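Local coordinates for V-type ATP synthase alpha chain (Thermoplasma volcanium, PDB 4O1S), which is represented here by its intein, a compact and largely beta-stranded splicing domain of the Hedgehog/intein (Hint) fold, at residues A[22-26]-A[146-150]; A[85-89]-A[161-167]. All coordinates share one frame; numbering follows the deposited sequence.

Contact 1: residues A[22-26]-A[146-150]; sequences IKDLY and VYDLS
Tyr147 sends its side chain from strand 143-149 of this Hint-type intein domain across the first turn of helix 22-31, where Ile22, Lys23 and Tyr26 meet it in turn. The axes of the two short segments come within 9.0 Å at 71°, so the helix packs crosswise on the strand, and no direct hydrogen bond joins them. At the root of the tyrosine, Ile22 CG1 lies 3.7 Å from Tyr147 CB. With CG1 anti to the backbone N (chi1 -167°), the isoleucine chain runs antiparallel to the start of the tyrosine side chain and brings Ile22 CD1 to 4.4 Å from Leu149 CD2. Lys23 takes one face of the ring: its CA stands over the Tyr147 ring centroid at 4.0 Å as a CH-pi contact, while CB sits near CE2 and CZ. The lysine tip turns away to a salt bridge with its own neighbour, Lys23 NZ to Asp24 OD1 at 2.8 Å. Against Tyr26, Tyr147 presents its edge to the face of the other ring in an offset edge-to-face pair, with ring centroids 5.4 Å apart and planes at 62°. Residues outside the two segments surround this arrangement and probably help to hold it. Tyr26 OH bonds to Glu44, and its side chain also touches Leu70 and Lys72 of strand 61-75, the sheet neighbour of 143-149; backbone bonds tie Ile22 to Thr10 and Tyr147 to Val6. At the phenol end the two segments are joined through a single water, which donates to Lys23 O at 3.0 Å and is hydrogen-bonded to Tyr147 OH at 2.8 Å.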
loop_
_atom_site.group_PDB
_atom_site.type_symbol
_atom_site.label_atom_id
_atom_site.label_comp_id
_atom_site.label_asym_id
_atom_site.label_seq_id
_atom_site.Cartn_x
_atom_site.Cartn_y
_atom_site.Cartn_z
ATOM N N ILE A 22 -8.648 -3.328 0.320
ATOM C CA ILE A 22 -7.898 -4.403 -0.333
ATOM C C ILE A 22 -8.456 -5.810 -0.019
ATOM O O ILE A 22 -8.494 -6.676 -0.882
ATOM C CB ILE A 22 -6.380 -4.302 -0.073
ATOM C CG1 ILE A 22 -5.608 -5.224 -1.021
ATOM C CG2 ILE A 22 -6.034 -4.589 1.393
ATOM C CD1 ILE A 22 -4.117 -4.784 -1.265
ATOM N N LYS A 23 -8.943 -6.025 1.192
ATOM C CA LYS A 23 -9.476 -7.339 1.519
ATOM C C LYS A 23 -10.748 -7.653 0.726
ATOM O O LYS A 23 -11.009 -8.816 0.400
ATOM C CB LYS A 23 -9.731 -7.468 3.020
ATOM C CG LYS A 23 -10.972 -6.745 3.502
ATOM C CD LYS A 23 -11.058 -6.876 5.006
ATOM C CE LYS A 23 -12.289 -6.190 5.551
ATOM N NZ LYS A 23 -13.436 -6.451 4.649
ATOM N N ASP A 24 -11.530 -6.626 0.399
ATOM C CA ASP A 24 -12.751 -6.839 -0.373
ATOM C C ASP A 24 -12.433 -7.120 -1.835
ATOM O O ASP A 24 -13.031 -8.015 -2.467
ATOM C CB ASP A 24 -13.696 -5.641 -0.257
ATOM C CG ASP A 24 -14.220 -5.448 1.155
ATOM O OD1 ASP A 24 -14.232 -6.449 1.915
ATOM O OD2 ASP A 24 -14.602 -4.306 1.510
ATOM N N LEU A 25 -11.485 -6.345 -2.358
ATOM C CA LEU A 25 -10.998 -6.516 -3.715
ATOM C C LEU A 25 -10.455 -7.930 -3.897
ATOM O O LEU A 25 -10.791 -8.623 -4.853
ATOM C CB LEU A 25 -9.887 -5.511 -3.978
ATOM C CG LEU A 25 -9.084 -5.749 -5.255
ATOM C CD1 LEU A 25 -10.017 -5.725 -6.457
ATOM C CD2 LEU A 25 -8.000 -4.716 -5.402
ATOM N N TYR A 26 -9.613 -8.344 -2.962
ATOM C CA TYR A 26 -9.047 -9.677 -2.977
ATOM C C TYR A 26 -10.141 -10.738 -3.002
ATOM O O TYR A 26 -10.100 -11.692 -3.791
ATOM C CB TYR A 26 -8.132 -9.903 -1.758
ATOM C CG TYR A 26 -7.358 -11.210 -1.866
ATOM C CD1 TYR A 26 -6.106 -11.254 -2.494
ATOM C CD2 TYR A 26 -7.887 -12.404 -1.360
ATOM C CE1 TYR A 26 -5.407 -12.448 -2.606
ATOM C CE2 TYR A 26 -7.200 -13.600 -1.479
ATOM C CZ TYR A 26 -5.968 -13.614 -2.105
ATOM O OH TYR A 26 -5.297 -14.802 -2.224
ATOM N N VAL A 146 -2.829 -10.136 5.877
ATOM C CA VAL A 146 -2.242 -9.005 5.177
ATOM C C VAL A 146 -2.299 -9.231 3.670
ATOM O O VAL A 146 -2.425 -10.367 3.207
ATOM C CB VAL A 146 -0.806 -8.646 5.681
ATOM C CG1 VAL A 146 -0.845 -8.248 7.125
ATOM C CG2 VAL A 146 0.146 -9.803 5.503
ATOM N N TYR A 147 -2.226 -8.133 2.925
ATOM C CA TYR A 147 -2.475 -8.131 1.488
ATOM C C TYR A 147 -1.467 -7.237 0.772
ATOM O O TYR A 147 -0.933 -6.281 1.344
ATOM C CB TYR A 147 -3.889 -7.618 1.203
ATOM C CG TYR A 147 -4.997 -8.457 1.810
ATOM C CD1 TYR A 147 -5.615 -9.452 1.060
ATOM C CD2 TYR A 147 -5.423 -8.268 3.131
ATOM C CE1 TYR A 147 -6.625 -10.227 1.586
ATOM C CE2 TYR A 147 -6.446 -9.048 3.674
ATOM C CZ TYR A 147 -7.042 -10.036 2.889
ATOM O OH TYR A 147 -8.059 -10.851 3.368
ATOM N N ASP A 148 -1.217 -7.559 -0.489
ATOM C CA ASP A 148 -0.332 -6.781 -1.343
ATOM C C ASP A 148 -0.853 -6.928 -2.759
ATOM O O ASP A 148 -1.523 -7.902 -3.089
ATOM C CB ASP A 148 1.102 -7.315 -1.246
ATOM C CG ASP A 148 2.140 -6.385 -1.898
ATOM O OD1 ASP A 148 1.770 -5.249 -2.279
ATOM O OD2 ASP A 148 3.334 -6.792 -2.005
ATOM N N LEU A 149 -0.564 -5.952 -3.597
ATOM C CA LEU A 149 -0.785 -6.115 -5.019
ATOM C C LEU A 149 0.493 -5.740 -5.742
ATOM O O LEU A 149 1.373 -5.128 -5.146
ATOM C CB LEU A 149 -1.959 -5.258 -5.471
ATOM C CG LEU A 149 -2.011 -3.807 -5.021
ATOM C CD1 LEU A 149 -0.981 -2.992 -5.770
ATOM C CD2 LEU A 149 -3.393 -3.250 -5.281
ATOM N N SER A 150 0.615 -6.088 -7.014
ATOM C CA SER A 150 1.793 -5.645 -7.756
ATOM C C SER A 150 1.463 -4.403 -8.585
ATOM O O SER A 150 0.410 -4.319 -9.206
ATOM C CB SER A 150 2.344 -6.762 -8.641
ATOM O OG SER A 150 1.564 -6.916 -9.813
HETATM O O HOH W 1 -10.135 -11.462 1.526
#

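Contact 2: residues A[85-89]-A[161-167]; sequences GGRSV and GEGLLVL
Arg87 runs alongside the type II beta turn formed by Gly161 to Leu164, and its side chain meets that turn at nearly every step. Its CB lies 3.3 Å from Glu162 O and also touches Leu165 CD2; CG comes near both Glu162 O and Gly163 O. Next, CD packs 3.9 Å from Leu165 CD2. The chain is extended from CG to NE, which places Arg87 NE 2.7 Å from Gly163 O in a hydrogen bond with an angle of 141° at the hydrogen. This bond uses a carbonyl lone pair and lies in the guanidinium plane, a geometry that would help fix how the flat group is turned. At the tip, NH2 of Arg87 donates to a water at 2.9 Å that in turn donates a weak hydrogen bond to Gly163 O, while NH1 forms a salt bridge with Asp132. Beside the arginine, Ser88 and Glu162 make one antiparallel hydrogen-bonded pair: Ser88 N to Glu162 O measures 3.0 Å, and the return bond to Ser88 O is weak. Farther in, Val89 CG1 rests 3.5 Å from Leu165 CD1, and its CG2 faces the tip of Leu167. The contact thus sets the start of strand 88-91, itself bonded to strand 77-83, against the turn between strands 158-160 and 165-168, with Arg87 and Leu165 also touching strand 118-122.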
loop_
_atom_site.group_PDB
_atom_site.type_symbol
_atom_site.label_atom_id
_atom_site.label_comp_id
_atom_site.label_asym_id
_atom_site.label_seq_id
_atom_site.Cartn_x
_atom_site.Cartn_y
_atom_site.Cartn_z
ATOM N N GLY A 85 -1.868 15.386 9.346
ATOM C CA GLY A 85 -2.899 15.659 8.373
ATOM C C GLY A 85 -4.042 14.664 8.293
ATOM O O GLY A 85 -4.864 14.735 7.365
ATOM N N GLY A 86 -4.098 13.723 9.233
ATOM C CA GLY A 86 -5.207 12.770 9.289
ATOM C C GLY A 86 -5.089 11.610 8.329
ATOM O O GLY A 86 -6.073 11.008 7.960
ATOM N N ARG A 87 -3.871 11.306 7.907
ATOM C CA ARG A 87 -3.650 10.188 7.011
ATOM C C ARG A 87 -3.222 8.968 7.807
ATOM O O ARG A 87 -2.540 9.095 8.832
ATOM C CB ARG A 87 -2.568 10.531 5.998
ATOM C CG ARG A 87 -2.930 11.690 5.115
ATOM C CD ARG A 87 -1.888 11.907 4.061
ATOM N NE ARG A 87 -2.427 12.773 3.035
ATOM C CZ ARG A 87 -2.449 14.094 3.127
ATOM N NH1 ARG A 87 -1.934 14.706 4.189
ATOM N NH2 ARG A 87 -2.983 14.801 2.149
ATOM N N SER A 88 -3.617 7.788 7.340
ATOM C CA SER A 88 -3.300 6.555 8.056
ATOM C C SER A 88 -3.145 5.332 7.156
ATOM O O SER A 88 -3.773 5.221 6.092
ATOM C CB SER A 88 -4.339 6.276 9.133
ATOM O OG SER A 88 -5.546 5.857 8.535
ATOM N N VAL A 89 -2.286 4.423 7.594
ATOM C CA VAL A 89 -2.208 3.107 6.987
ATOM C C VAL A 89 -1.582 2.155 8.021
ATOM O O VAL A 89 -0.738 2.558 8.826
ATOM C CB VAL A 89 -1.424 3.156 5.669
ATOM C CG1 VAL A 89 0.038 3.512 5.931
ATOM C CG2 VAL A 89 -1.557 1.839 4.896
ATOM N N GLY A 161 -4.324 3.566 1.575
ATOM C CA GLY A 161 -4.530 4.099 2.903
ATOM C C GLY A 161 -5.436 5.313 2.899
ATOM O O GLY A 161 -5.808 5.859 1.855
ATOM N N GLU A 162 -5.814 5.725 4.094
ATOM C CA GLU A 162 -6.548 6.954 4.259
ATOM C C GLU A 162 -5.653 8.147 3.917
ATOM O O GLU A 162 -4.712 8.440 4.649
ATOM C CB GLU A 162 -7.000 7.055 5.709
ATOM C CG GLU A 162 -8.209 6.224 6.003
ATOM C CD GLU A 162 -9.439 6.844 5.395
ATOM O OE1 GLU A 162 -9.443 8.092 5.205
ATOM O OE2 GLU A 162 -10.385 6.082 5.094
ATOM N N GLY A 163 -5.926 8.833 2.810
ATOM C CA GLY A 163 -5.225 10.076 2.530
ATOM C C GLY A 163 -4.127 9.906 1.503
ATOM O O GLY A 163 -3.176 10.685 1.469
ATOM N N LEU A 164 -4.264 8.872 0.676
ATOM C CA LEU A 164 -3.384 8.647 -0.458
ATOM C C LEU A 164 -1.907 8.618 -0.072
ATOM O O LEU A 164 -1.084 9.371 -0.619
ATOM C CB LEU A 164 -3.619 9.702 -1.542
ATOM C CG LEU A 164 -5.054 10.063 -1.917
ATOM C CD1 LEU A 164 -5.031 11.072 -3.023
ATOM C CD2 LEU A 164 -5.834 8.875 -2.374
ATOM N N LEU A 165 -1.566 7.756 0.876
ATOM C CA LEU A 165 -0.163 7.543 1.184
ATOM C C LEU A 165 0.498 6.750 0.054
ATOM O O LEU A 165 -0.171 6.018 -0.718
ATOM C CB LEU A 165 -0.007 6.820 2.512
ATOM C CG LEU A 165 -0.574 7.605 3.692
ATOM C CD1 LEU A 165 -0.850 6.680 4.874
ATOM C CD2 LEU A 165 0.389 8.722 4.098
ATOM N N VAL A 166 1.814 6.924 -0.047
ATOM C CA VAL A 166 2.568 6.356 -1.135
ATOM C C VAL A 166 3.414 5.246 -0.563
ATOM O O VAL A 166 4.284 5.488 0.302
ATOM C CB VAL A 166 3.476 7.414 -1.820
ATOM C CG1 VAL A 166 4.220 6.783 -3.016
ATOM C CG2 VAL A 166 2.654 8.633 -2.251
ATOM N N LEU A 167 3.173 4.031 -1.052
ATOM C CA LEU A 167 3.761 2.848 -0.435
ATOM C C LEU A 167 4.717 2.166 -1.379
ATOM O O LEU A 167 4.355 1.826 -2.507
ATOM C CB LEU A 167 2.659 1.903 0.030
ATOM C CG LEU A 167 1.749 2.641 1.019
ATOM C CD1 LEU A 167 0.385 2.016 1.227
ATOM C CD2 LEU A 167 2.482 2.748 2.331
HETATM O O HOH W 2 -4.505 13.363 0.116
#

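In the fold
The two contacts lie in different parts of one Hint domain, with centres about 16 Å apart and nearest atoms about 8 Å apart, and they do not touch. Along the chain their segments alternate, so the span closed by contact 1 overlaps in sequence with that closed by contact 2. Contact 1 packs the short helix on a five-stranded antiparallel sheet, whereas contact 2 joins the edge of one four-stranded sheet to a turn within another. Thr10 stands between them, touched by Ile22 of contact 1 and by Val89 of contact 2. A second connection follows the C-terminal end: beyond Leu167, Asn169 makes a weak hydrogen bond to Asp148.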